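Side-chain contacts in truncated hemoglobin from geobacillus stearothermophilus (Geobacillus stearothermophilus, PDB 2BKM), which probably binds oxygen at a heme iron, as a small bacterial globin of the truncated hemoglobin family linked to oxygen transport or storage: residues Ile36-Asp39 with Glu43-His46; Phe51-Gln54 with Pro60-Thr63; Pro69-Arg74 with Val114-His119; Ala94-Ile99 with Glu107-Arg112. One frame throughout, in Å; residues are numbered along the deposited sequence.

Contact 1. Residues Ile36-Asp39 with Glu43-His46; sequences IFPD and ETAH. Unlike the reference sequence in segment 43-46: H46 (reference Arg). With HEM (protoporphyrin IX containing Fe), chain D.
F37 lays its ring over the heme and turns one edge to T44. The heme methyl CMA sits 3.7 Å above the ring plane, over the ring centre. At the far end of the ring, F37 CZ comes within 3.3 Å of the heme meso carbon CHB. T44 CG2 meets the ring edge at F37 CE1, 4.1 Å away and near the ring plane. The two branches of T44 divide the work. CG2 is anti to the backbone N (chi1 -53°, measured to OG1) and faces F37, while OG1 donates a hydrogen bond of 2.5 Å to propionate oxygen O2A of the heme. This is a short bond, consistent with a charged propionate. P38 CG lies 3.8 Å from T44 OG1, beside the propionate. Behind these residues, helix 12-29 lends V27 to F37 and Y24 to T44. With an alanine at F37, the porphyrin edge would probably lose its aromatic cover and the T44 methyl its neighbour at the ring edge, opening a gap beside the heme. F37 also borders the site where an oxygen molecule is seen. A phenylalanine over the heme in the loop before the distal helix is a hallmark of the globin heme pocket.

Contact 2. Residues Phe51-Gln54 with Pro60-Thr63; sequences FLTQ and PLYT. With HEM (protoporphyrin IX containing Fe), chain D.
The rings of F51 and Y62 meet edge to face. The edge of F51 points at the face of Y62, with centroids 5.8 Å apart and planes at 89°. F51 CD1 stands over that face, offset toward its rim. At the edge of Y62, near its plane, lies propionate oxygen O2D of the heme. Y62 OH donates to O2D in a very short hydrogen bond of 2.5 Å. F51 also borders the heme: its CB is 3.4 Å from the methyl CMD. The polar half of the contact belongs to Q54. Its CG is anti to the backbone N (chi1 171°) and the chain runs on extended, which carries the amide to the first turn of helix 61-66. There Q54 OE1 accepts T63 N at 2.9 Å, nearly straight, in the carbonyl plane and on a lone pair. Y62 N gives the same oxygen a weak second bond. Q54 NE2 returns a bond of 2.9 Å to T63 OG1, which is tilted out of the amide plane. Held at both ends, the amide has its rotation fixed. T53 CG2 to L61 CD1, at 3.8 Å, adds a small apolar touch. P69 packs on F51, Q54 and T63. The chemistry implies that the start of helix 61-66 is tied to helix 42-55 by one side-chain amide, which is consistent with Y62 being held where its hydroxyl meets a propionate that is probably charged.

Contact 3. Residues Pro69-Arg74 with Val114-His119; sequences PMLRAR and VLTAHH. With HEM (protoporphyrin IX containing Fe), chain D.
R72 on H119 and L71 on T116 make a small, partly buried contact of one hydrogen bond and one apolar touch. It joins the short helix 71-75 to helix 104-120 beside the heme. R72 CG is anti to the backbone N (chi1 -177°) and the chain stays extended to NE, which carries the guanidinium to the carbonyl of H119. R72 NH2 donates to H119 O at 2.8 Å with an angle of 159°. The oxygen lies at the guanidinium edge, in its plane. The same NH2 also bonds V121 O, so two carbonyls near the end of helix 104-120 share one nitrogen. Deeper in, L71 CD1 lies 3.9 Å from T116 CG2, and the two side chains meet at about a right angle. Both touch the heme. L71 CD2 is 3.7 Å from the methyl CMD, and T116 CG2 is 3.7 Å from the vinyl carbon CBC. T116 OG1 turns to Y55 OH. R74 braces its own segment: its NE bonds P69 O at 2.7 Å, from above the carbonyl plane, and its NH2 bonds H68 O. One guanidinium face looks to propionate oxygen O2D, with R74 NH1 3.7 Å away, and M70 CE covers the other. Were R74 a leucine, P69 O and H68 O would probably lose these donors, and the propionate a nearby positive charge. L71 O accepts from H75 ND1. That bond is consistent with H75 as the proximal histidine, and the surroundings are those of the proximal heme pocket of a truncated globin.

Contact 4. Residues Ala94-Ile99 with Glu107-Arg112; sequences AAMDEI and EQFYHR
Helices 82-98 and 104-120, the G and H helices in globin terms, pack together here around one methionine, M96. Its side chain extends alongside two aromatic residues that follow each other on the second helix, F109 and Y110. Its CG is anti to its own carbonyl carbon (chi1 -69°), and the chain is extended beyond CG, which brings sulfur and methyl to the two rings. The terminal methyl goes to F109. M96 CE is 3.7 Å from F109 CD1 and makes an off-centre CH-pi contact, 30° from the ring normal. The sulfur serves Y110: M96 SD lies 4.1 Å from Y110 CD2. Seen from the ring centroid it is 5.2 Å away and well off the normal, at 62°, an oblique Met-aromatic contact. No hydrogen bond crosses between the two segments. The hydroxyl of Y110 is bonded to R93 instead. L19 of helix 12-29 packs on both M96 and F109, and L113 also touches M96. Near the surface, a salt bridge between D97 and R106 ties the same two helices. This is apolar packing between the G and H helices, one of the two helix pairs that form the 2-on-2 sandwich of truncated hemoglobins.

Overall arrangement
Contacts 1 and 2 come first along the chain, in series; contact 3 then spans contact 4. Contacts 1 and 2 share helix 42-55, with centres 16 Å apart. Contacts 3 and 4 share helix 104-120, with centres 17 Å apart. Contacts 1, 2 and 3 all touch the heme. Contacts 2 and 3 also touch each other, F51 and Y62 packing on P69, L71 and R74. Contact 4 does not touch the heme, though the side chain of F109 comes to about 6 Å from it. It lies on the opposite side of the chain's centre from contact 1, and meets contact 2 through L52 and F109. Together they link the heme pocket to the globin helix sandwich.

Contact 1. Residues Ile36-Asp39 with Glu43-His46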
# COMPACT_ATOMS: atom_id res chain seq x y z
N ILE A 36 4.39 10.08 10.94
CA ILE A 36 5.58 9.72 10.15
C ILE A 36 5.42 9.93 8.64
O ILE A 36 6.38 9.83 7.88
CB ILE A 36 6.13 8.31 10.45
CG1 ILE A 36 5.18 7.20 9.95
CG2 ILE A 36 6.45 8.17 11.93
CD1 ILE A 36 5.86 5.83 9.73
N PHE A 37 4.20 10.23 8.23
CA PHE A 37 3.93 10.55 6.85
C PHE A 37 3.99 12.06 6.68
O PHE A 37 3.76 12.77 7.67
CB PHE A 37 2.55 10.03 6.46
CG PHE A 37 2.55 8.60 6.03
CD1 PHE A 37 2.69 8.28 4.67
CD2 PHE A 37 2.41 7.57 6.95
CE1 PHE A 37 2.69 6.96 4.25
CE2 PHE A 37 2.46 6.23 6.54
CZ PHE A 37 2.56 5.92 5.20
N PRO A 38 4.24 12.55 5.45
CA PRO A 38 4.22 13.99 5.19
C PRO A 38 2.83 14.53 5.46
O PRO A 38 1.84 13.81 5.32
CB PRO A 38 4.54 14.09 3.70
CG PRO A 38 5.23 12.81 3.35
CD PRO A 38 4.56 11.79 4.23
N ASP A 39 2.73 15.82 5.81
CA ASP A 39 1.42 16.40 6.07
C ASP A 39 0.60 16.49 4.79
O ASP A 39 -0.61 16.29 4.80
CB ASP A 39 1.59 17.79 6.68
CG ASP A 39 2.34 17.75 7.99
OD1 ASP A 39 3.29 18.56 8.14
OD2 ASP A 39 2.00 16.91 8.87
N GLU A 43 2.22 13.79 -2.98
CA GLU A 43 3.28 13.10 -3.65
C GLU A 43 3.29 11.62 -3.29
O GLU A 43 3.52 10.76 -4.14
CB GLU A 43 4.60 13.74 -3.25
CG GLU A 43 5.75 13.22 -3.99
CD GLU A 43 7.03 13.89 -3.53
OE1 GLU A 43 6.95 14.92 -2.81
OE2 GLU A 43 8.13 13.38 -3.86
N THR A 44 2.99 11.34 -2.02
CA THR A 44 3.00 9.95 -1.58
C THR A 44 1.96 9.15 -2.35
O THR A 44 2.21 8.03 -2.78
CB THR A 44 2.62 9.90 -0.10
OG1 THR A 44 3.49 10.78 0.64
CG2 THR A 44 2.76 8.48 0.41
N ALA A 45 0.77 9.73 -2.48
CA ALA A 45 -0.31 9.05 -3.16
C ALA A 45 0.04 8.84 -4.62
O ALA A 45 -0.24 7.77 -5.18
CB ALA A 45 -1.58 9.85 -3.05
N HIS A 46 0.69 9.83 -5.24
CA HIS A 46 1.09 9.67 -6.62
C HIS A 46 2.03 8.48 -6.75
O HIS A 46 1.88 7.63 -7.60
CB HIS A 46 1.77 10.97 -7.08
CG HIS A 46 2.49 10.86 -8.37
ND1 HIS A 46 1.85 10.65 -9.57
CD2 HIS A 46 3.81 10.96 -8.65
CE1 HIS A 46 2.75 10.62 -10.54
NE2 HIS A 46 3.95 10.79 -10.01
CHA HEM D . 6.87 5.50 1.30
CHB HEM D . 5.40 4.26 5.71
CHC HEM D . 4.38 -0.16 4.01
CHD HEM D . 4.87 1.47 -0.48
C1A HEM D . 6.51 5.52 2.62
C2A HEM D . 6.69 6.68 3.47
C3A HEM D . 6.28 6.33 4.69
C4A HEM D . 5.85 4.96 4.64
CMA HEM D . 6.27 7.24 5.94
CAA HEM D . 7.22 8.05 3.02
CBA HEM D . 6.18 8.73 2.16
CGA HEM D . 6.71 9.91 1.37
O1A HEM D . 7.90 10.34 1.56
O2A HEM D . 5.97 10.43 0.50
C1B HEM D . 5.05 2.95 5.63
C2B HEM D . 4.68 2.11 6.76
C3B HEM D . 4.43 0.89 6.28
C4B HEM D . 4.60 0.88 4.85
CMB HEM D . 4.57 2.56 8.23
CAB HEM D . 4.01 -0.30 7.12
CBB HEM D . 4.35 -1.56 6.81
C1C HEM D . 4.33 -0.09 2.64
C2C HEM D . 3.80 -1.10 1.76
C3C HEM D . 3.97 -0.61 0.52
C4C HEM D . 4.57 0.70 0.60
CMC HEM D . 3.18 -2.47 2.17
CAC HEM D . 3.55 -1.21 -0.83
CBC HEM D . 3.08 -2.44 -1.01
C1D HEM D . 5.48 2.68 -0.40
C2D HEM D . 5.95 3.41 -1.55
C3D HEM D . 6.57 4.64 -1.00
C4D HEM D . 6.47 4.52 0.44
CMD HEM D . 5.78 3.01 -3.03
CAD HEM D . 7.21 5.76 -1.79
CBD HEM D . 8.73 5.54 -1.83
CGD HEM D . 9.32 6.76 -2.50
O1D HEM D . 9.49 7.84 -1.83
O2D HEM D . 9.54 6.66 -3.74
NA HEM D . 5.99 4.49 3.37
NB HEM D . 4.99 2.15 4.50
NC HEM D . 4.76 1.00 1.91
ND HEM D . 5.80 3.37 0.75
FE HEM D . 5.41 2.75 2.63

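Contact 2. Residues Phe51-Gln54 with Pro60-Thr63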
# COMPACT_ATOMS: atom_id res chain seq x y z
N PHE A 51 3.34 2.75 -7.84
CA PHE A 51 3.90 1.54 -7.32
C PHE A 51 2.92 0.37 -7.38
O PHE A 51 3.27 -0.70 -7.83
CB PHE A 51 4.40 1.71 -5.89
CG PHE A 51 4.95 0.45 -5.35
CD1 PHE A 51 6.18 0.01 -5.79
CD2 PHE A 51 4.18 -0.39 -4.51
CE1 PHE A 51 6.68 -1.25 -5.36
CE2 PHE A 51 4.65 -1.61 -4.08
CZ PHE A 51 5.90 -2.07 -4.50
N LEU A 52 1.70 0.60 -6.91
CA LEU A 52 0.75 -0.49 -6.83
C LEU A 52 0.39 -0.97 -8.24
O LEU A 52 0.23 -2.16 -8.47
CB LEU A 52 -0.50 -0.06 -6.09
CG LEU A 52 -0.29 0.14 -4.57
CD1 LEU A 52 -1.57 0.64 -4.00
CD2 LEU A 52 0.15 -1.17 -3.92
N THR A 53 0.37 -0.04 -9.20
CA THR A 53 0.14 -0.43 -10.59
C THR A 53 1.18 -1.45 -11.03
O THR A 53 0.86 -2.51 -11.53
CB THR A 53 0.18 0.85 -11.47
OG1 THR A 53 -0.94 1.67 -11.11
CG2 THR A 53 0.12 0.45 -12.95
N GLN A 54 2.44 -1.11 -10.80
CA GLN A 54 3.52 -1.99 -11.18
C GLN A 54 3.53 -3.27 -10.36
O GLN A 54 3.72 -4.34 -10.89
CB GLN A 54 4.80 -1.16 -11.01
CG GLN A 54 6.11 -1.83 -11.14
CD GLN A 54 7.20 -0.80 -11.05
OE1 GLN A 54 7.06 0.33 -11.51
NE2 GLN A 54 8.31 -1.19 -10.44
N PRO A 60 5.05 -0.55 -15.64
CA PRO A 60 6.07 -0.28 -14.61
C PRO A 60 6.21 1.21 -14.35
O PRO A 60 7.28 1.82 -14.52
CB PRO A 60 7.35 -0.88 -15.21
CG PRO A 60 7.09 -0.72 -16.73
CD PRO A 60 5.66 -0.92 -16.95
N LEU A 61 5.13 1.82 -13.87
CA LEU A 61 5.06 3.26 -13.74
C LEU A 61 5.99 3.83 -12.69
O LEU A 61 6.48 4.96 -12.80
CB LEU A 61 3.64 3.66 -13.38
CG LEU A 61 2.57 3.30 -14.40
CD1 LEU A 61 1.25 3.90 -13.95
CD2 LEU A 61 2.94 3.80 -15.79
N TYR A 62 6.17 3.08 -11.62
CA TYR A 62 6.96 3.57 -10.53
C TYR A 62 8.44 3.62 -10.92
O TYR A 62 9.09 4.64 -10.73
CB TYR A 62 6.73 2.71 -9.27
CG TYR A 62 7.57 3.18 -8.10
CD1 TYR A 62 7.07 4.10 -7.17
CD2 TYR A 62 8.92 2.77 -7.98
CE1 TYR A 62 7.86 4.55 -6.11
CE2 TYR A 62 9.71 3.23 -6.91
CZ TYR A 62 9.18 4.10 -6.00
OH TYR A 62 9.99 4.55 -5.00
N THR A 63 8.93 2.52 -11.48
CA THR A 63 10.35 2.46 -11.86
C THR A 63 10.65 3.58 -12.85
O THR A 63 11.69 4.25 -12.74
CB THR A 63 10.69 1.12 -12.42
OG1 THR A 63 10.68 0.17 -11.34
CG2 THR A 63 12.11 1.13 -13.01
CHA HEM D . 6.87 5.50 1.30
CHB HEM D . 5.40 4.26 5.71
CHC HEM D . 4.38 -0.16 4.01
CHD HEM D . 4.87 1.47 -0.48
C1A HEM D . 6.51 5.52 2.62
C2A HEM D . 6.69 6.68 3.47
C3A HEM D . 6.28 6.33 4.69
C4A HEM D . 5.85 4.96 4.64
CMA HEM D . 6.27 7.24 5.94
CAA HEM D . 7.22 8.05 3.02
CBA HEM D . 6.18 8.73 2.16
CGA HEM D . 6.71 9.91 1.37
O1A HEM D . 7.90 10.34 1.56
O2A HEM D . 5.97 10.43 0.50
C1B HEM D . 5.05 2.95 5.63
C2B HEM D . 4.68 2.11 6.76
C3B HEM D . 4.43 0.89 6.28
C4B HEM D . 4.60 0.88 4.85
CMB HEM D . 4.57 2.56 8.23
CAB HEM D . 4.01 -0.30 7.12
CBB HEM D . 4.35 -1.56 6.81
C1C HEM D . 4.33 -0.09 2.64
C2C HEM D . 3.80 -1.10 1.76
C3C HEM D . 3.97 -0.61 0.52
C4C HEM D . 4.57 0.70 0.60
CMC HEM D . 3.18 -2.47 2.17
CAC HEM D . 3.55 -1.21 -0.83
CBC HEM D . 3.08 -2.44 -1.01
C1D HEM D . 5.48 2.68 -0.40
C2D HEM D . 5.95 3.41 -1.55
C3D HEM D . 6.57 4.64 -1.00
C4D HEM D . 6.47 4.52 0.44
CMD HEM D . 5.78 3.01 -3.03
CAD HEM D . 7.21 5.76 -1.79
CBD HEM D . 8.73 5.54 -1.83
CGD HEM D . 9.32 6.76 -2.50
O1D HEM D . 9.49 7.84 -1.83
O2D HEM D . 9.54 6.66 -3.74
NA HEM D . 5.99 4.49 3.37
NB HEM D . 4.99 2.15 4.50
NC HEM D . 4.76 1.00 1.91
ND HEM D . 5.80 3.37 0.75
FE HEM D . 5.41 2.75 2.63

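Contact 3. Residues Pro69-Arg74 with Val114-His119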
# COMPACT_ATOMS: atom_id res chain seq x y z
N PRO A 69 11.94 0.07 -6.94
CA PRO A 69 11.27 0.30 -5.66
C PRO A 69 12.17 0.18 -4.43
O PRO A 69 12.08 1.02 -3.55
CB PRO A 69 10.18 -0.77 -5.66
CG PRO A 69 9.87 -1.03 -7.13
CD PRO A 69 11.23 -0.89 -7.79
N MET A 70 13.03 -0.83 -4.40
CA MET A 70 13.88 -1.11 -3.22
C MET A 70 13.14 -0.69 -1.95
O MET A 70 13.63 0.10 -1.12
CB MET A 70 15.24 -0.41 -3.33
CG MET A 70 15.20 1.07 -3.47
SD MET A 70 16.89 1.73 -3.56
CE MET A 70 16.62 3.41 -2.97
N LEU A 71 11.94 -1.23 -1.81
CA LEU A 71 11.01 -0.67 -0.84
C LEU A 71 11.54 -0.84 0.56
O LEU A 71 11.45 0.06 1.35
CB LEU A 71 9.66 -1.35 -0.92
CG LEU A 71 8.62 -0.88 -1.94
CD1 LEU A 71 7.33 -1.55 -1.48
CD2 LEU A 71 8.46 0.60 -2.03
N ARG A 72 12.10 -2.00 0.88
CA ARG A 72 12.57 -2.16 2.24
C ARG A 72 13.61 -1.10 2.56
O ARG A 72 13.57 -0.47 3.64
CB ARG A 72 13.15 -3.54 2.51
CG ARG A 72 13.53 -3.65 3.99
CD ARG A 72 14.00 -4.98 4.36
NE ARG A 72 14.77 -4.85 5.60
CZ ARG A 72 14.26 -4.79 6.84
NH1 ARG A 72 15.08 -4.65 7.88
NH2 ARG A 72 12.94 -4.92 7.05
N ALA A 73 14.54 -0.88 1.63
CA ALA A 73 15.57 0.12 1.85
C ALA A 73 15.00 1.50 2.04
O ALA A 73 15.45 2.26 2.89
CB ALA A 73 16.55 0.12 0.70
N ARG A 74 14.00 1.86 1.23
CA ARG A 74 13.41 3.17 1.35
C ARG A 74 12.71 3.34 2.68
O ARG A 74 12.55 4.46 3.14
CB ARG A 74 12.42 3.38 0.21
CG ARG A 74 13.06 3.39 -1.17
CD ARG A 74 12.05 3.85 -2.21
NE ARG A 74 12.54 3.69 -3.59
CZ ARG A 74 13.06 4.67 -4.33
NH1 ARG A 74 13.17 5.91 -3.84
NH2 ARG A 74 13.45 4.41 -5.57
N VAL A 114 0.26 -7.90 2.80
CA VAL A 114 0.63 -8.39 4.15
C VAL A 114 2.07 -8.83 4.10
O VAL A 114 2.83 -8.49 5.02
CB VAL A 114 -0.27 -9.58 4.55
CG1 VAL A 114 0.23 -10.23 5.79
CG2 VAL A 114 -1.73 -9.10 4.70
N LEU A 115 2.48 -9.53 3.06
CA LEU A 115 3.87 -9.98 2.98
C LEU A 115 4.82 -8.79 2.81
O LEU A 115 5.86 -8.71 3.47
CB LEU A 115 4.05 -10.99 1.85
CG LEU A 115 3.29 -12.31 2.03
CD1 LEU A 115 4.12 -13.19 3.00
CD2 LEU A 115 1.91 -12.22 2.54
N THR A 116 4.47 -7.85 1.95
CA THR A 116 5.35 -6.67 1.74
C THR A 116 5.44 -5.89 3.03
O THR A 116 6.53 -5.49 3.44
CB THR A 116 4.83 -5.84 0.59
OG1 THR A 116 4.79 -6.70 -0.56
CG2 THR A 116 5.79 -4.65 0.33
N ALA A 117 4.31 -5.69 3.71
CA ALA A 117 4.32 -4.93 4.96
C ALA A 117 5.22 -5.64 5.97
O ALA A 117 5.99 -4.97 6.70
CB ALA A 117 2.90 -4.76 5.49
N HIS A 118 5.15 -6.95 6.02
CA HIS A 118 5.97 -7.70 6.95
C HIS A 118 7.43 -7.45 6.59
O HIS A 118 8.26 -7.28 7.48
CB HIS A 118 5.67 -9.20 6.84
CG HIS A 118 6.66 -10.05 7.58
ND1 HIS A 118 7.61 -10.82 6.93
CD2 HIS A 118 6.84 -10.25 8.90
CE1 HIS A 118 8.34 -11.45 7.84
NE2 HIS A 118 7.90 -11.12 9.03
N HIS A 119 7.76 -7.45 5.31
CA HIS A 119 9.14 -7.19 4.88
C HIS A 119 9.57 -5.78 5.25
O HIS A 119 10.80 -5.52 5.38
CB HIS A 119 9.28 -7.34 3.36
CG HIS A 119 9.13 -8.73 2.83
ND1 HIS A 119 8.73 -8.97 1.54
CD2 HIS A 119 9.37 -9.94 3.39
CE1 HIS A 119 8.69 -10.28 1.33
NE2 HIS A 119 9.08 -10.89 2.44
CHA HEM D . 6.87 5.50 1.30
CHB HEM D . 5.40 4.26 5.71
CHC HEM D . 4.38 -0.16 4.01
CHD HEM D . 4.87 1.47 -0.48
C1A HEM D . 6.51 5.52 2.62
C2A HEM D . 6.69 6.68 3.47
C3A HEM D . 6.28 6.33 4.69
C4A HEM D . 5.85 4.96 4.64
CMA HEM D . 6.27 7.24 5.94
CAA HEM D . 7.22 8.05 3.02
CBA HEM D . 6.18 8.73 2.16
CGA HEM D . 6.71 9.91 1.37
O1A HEM D . 7.90 10.34 1.56
O2A HEM D . 5.97 10.43 0.50
C1B HEM D . 5.05 2.95 5.63
C2B HEM D . 4.68 2.11 6.76
C3B HEM D . 4.43 0.89 6.28
C4B HEM D . 4.60 0.88 4.85
CMB HEM D . 4.57 2.56 8.23
CAB HEM D . 4.01 -0.30 7.12
CBB HEM D . 4.35 -1.56 6.81
C1C HEM D . 4.33 -0.09 2.64
C2C HEM D . 3.80 -1.10 1.76
C3C HEM D . 3.97 -0.61 0.52
C4C HEM D . 4.57 0.70 0.60
CMC HEM D . 3.18 -2.47 2.17
CAC HEM D . 3.55 -1.21 -0.83
CBC HEM D . 3.08 -2.44 -1.01
C1D HEM D . 5.48 2.68 -0.40
C2D HEM D . 5.95 3.41 -1.55
C3D HEM D . 6.57 4.64 -1.00
C4D HEM D . 6.47 4.52 0.44
CMD HEM D . 5.78 3.01 -3.03
CAD HEM D . 7.21 5.76 -1.79
CBD HEM D . 8.73 5.54 -1.83
CGD HEM D . 9.32 6.76 -2.50
O1D HEM D . 9.49 7.84 -1.83
O2D HEM D . 9.54 6.66 -3.74
NA HEM D . 5.99 4.49 3.37
NB HEM D . 4.99 2.15 4.50
NC HEM D . 4.76 1.00 1.91
ND HEM D . 5.80 3.37 0.75
FE HEM D . 5.41 2.75 2.63

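Contact 4. Residues Ala94-Ile99 with Glu107-Arg112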
# COMPACT_ATOMS: atom_id res chain seq x y z
N ALA A 94 -9.54 -1.09 5.40
CA ALA A 94 -10.66 -0.16 5.50
C ALA A 94 -10.88 0.54 4.15
O ALA A 94 -12.01 0.78 3.76
CB ALA A 94 -10.39 0.88 6.61
N ALA A 95 -9.79 0.87 3.46
CA ALA A 95 -9.90 1.54 2.16
C ALA A 95 -10.49 0.58 1.13
O ALA A 95 -11.30 1.00 0.31
CB ALA A 95 -8.54 2.04 1.72
N MET A 96 -10.05 -0.69 1.13
CA MET A 96 -10.61 -1.68 0.22
C MET A 96 -12.09 -1.81 0.49
O MET A 96 -12.87 -1.81 -0.46
CB MET A 96 -9.91 -3.03 0.35
CG MET A 96 -8.51 -2.99 -0.17
SD MET A 96 -7.61 -4.48 0.25
CE MET A 96 -6.22 -4.34 -0.85
N ASP A 97 -12.46 -1.89 1.76
CA ASP A 97 -13.90 -2.01 2.08
C ASP A 97 -14.64 -0.76 1.58
O ASP A 97 -15.74 -0.88 0.98
CB ASP A 97 -14.13 -2.13 3.56
CG ASP A 97 -13.62 -3.40 4.16
OD1 ASP A 97 -13.33 -4.37 3.44
OD2 ASP A 97 -13.51 -3.43 5.41
N GLU A 98 -14.04 0.40 1.78
CA GLU A 98 -14.75 1.67 1.50
C GLU A 98 -15.02 1.77 0.02
O GLU A 98 -16.07 2.28 -0.36
CB GLU A 98 -13.88 2.82 1.94
CG GLU A 98 -14.46 4.19 1.64
CD GLU A 98 -13.62 5.30 2.24
OE1 GLU A 98 -13.79 6.45 1.81
OE2 GLU A 98 -12.79 5.03 3.15
N ILE A 99 -14.10 1.32 -0.82
CA ILE A 99 -14.29 1.48 -2.27
C ILE A 99 -15.10 0.33 -2.82
O ILE A 99 -15.32 0.24 -4.04
CB ILE A 99 -12.98 1.65 -3.03
CG1 ILE A 99 -12.12 0.35 -2.99
CG2 ILE A 99 -12.22 2.87 -2.49
CD1 ILE A 99 -11.06 0.34 -4.11
N GLU A 107 -8.42 -10.34 -1.99
CA GLU A 107 -7.67 -10.96 -0.90
C GLU A 107 -6.30 -11.37 -1.34
O GLU A 107 -5.34 -11.34 -0.54
CB GLU A 107 -8.43 -12.14 -0.30
CG GLU A 107 -9.81 -11.81 0.13
CD GLU A 107 -9.92 -10.86 1.26
OE1 GLU A 107 -8.90 -10.32 1.80
OE2 GLU A 107 -11.11 -10.67 1.63
N GLN A 108 -6.16 -11.78 -2.59
CA GLN A 108 -4.84 -12.14 -3.11
C GLN A 108 -3.94 -10.90 -3.06
O GLN A 108 -2.76 -10.97 -2.65
CB GLN A 108 -4.94 -12.61 -4.57
CG GLN A 108 -5.44 -14.01 -4.74
CD GLN A 108 -5.89 -14.30 -6.17
OE1 GLN A 108 -6.66 -15.24 -6.39
NE2 GLN A 108 -5.43 -13.51 -7.13
N PHE A 109 -4.47 -9.78 -3.51
CA PHE A 109 -3.73 -8.53 -3.46
C PHE A 109 -3.39 -8.16 -2.01
O PHE A 109 -2.24 -7.84 -1.69
CB PHE A 109 -4.61 -7.46 -4.12
CG PHE A 109 -4.08 -6.06 -4.09
CD1 PHE A 109 -4.97 -5.02 -4.31
CD2 PHE A 109 -2.72 -5.77 -3.93
CE1 PHE A 109 -4.53 -3.68 -4.34
CE2 PHE A 109 -2.28 -4.44 -3.96
CZ PHE A 109 -3.16 -3.40 -4.12
N TYR A 110 -4.39 -8.23 -1.13
CA TYR A 110 -4.17 -7.91 0.27
C TYR A 110 -3.09 -8.80 0.84
O TYR A 110 -2.22 -8.30 1.59
CB TYR A 110 -5.45 -8.07 1.05
CG TYR A 110 -5.25 -7.66 2.49
CD1 TYR A 110 -5.21 -8.61 3.46
CD2 TYR A 110 -5.00 -6.33 2.82
CE1 TYR A 110 -4.98 -8.30 4.78
CE2 TYR A 110 -4.79 -5.95 4.14
CZ TYR A 110 -4.79 -6.95 5.11
OH TYR A 110 -4.52 -6.65 6.41
N HIS A 111 -3.09 -10.10 0.49
CA HIS A 111 -2.06 -10.99 1.03
C HIS A 111 -0.70 -10.61 0.53
O HIS A 111 0.27 -10.72 1.28
CB HIS A 111 -2.40 -12.43 0.71
CG HIS A 111 -3.60 -12.89 1.44
ND1 HIS A 111 -4.42 -13.88 0.96
CD2 HIS A 111 -4.16 -12.46 2.60
CE1 HIS A 111 -5.43 -14.05 1.80
NE2 HIS A 111 -5.28 -13.22 2.82
N ARG A 112 -0.59 -10.14 -0.70
CA ARG A 112 0.73 -9.68 -1.16
C ARG A 112 1.14 -8.52 -0.28
O ARG A 112 2.28 -8.46 0.13
CB ARG A 112 0.65 -9.24 -2.61
CG ARG A 112 0.48 -10.41 -3.54
CD ARG A 112 0.74 -10.07 -4.97
NE ARG A 112 2.05 -9.46 -5.16
CZ ARG A 112 2.36 -8.79 -6.26
NH1 ARG A 112 1.49 -8.70 -7.28
NH2 ARG A 112 3.55 -8.21 -6.35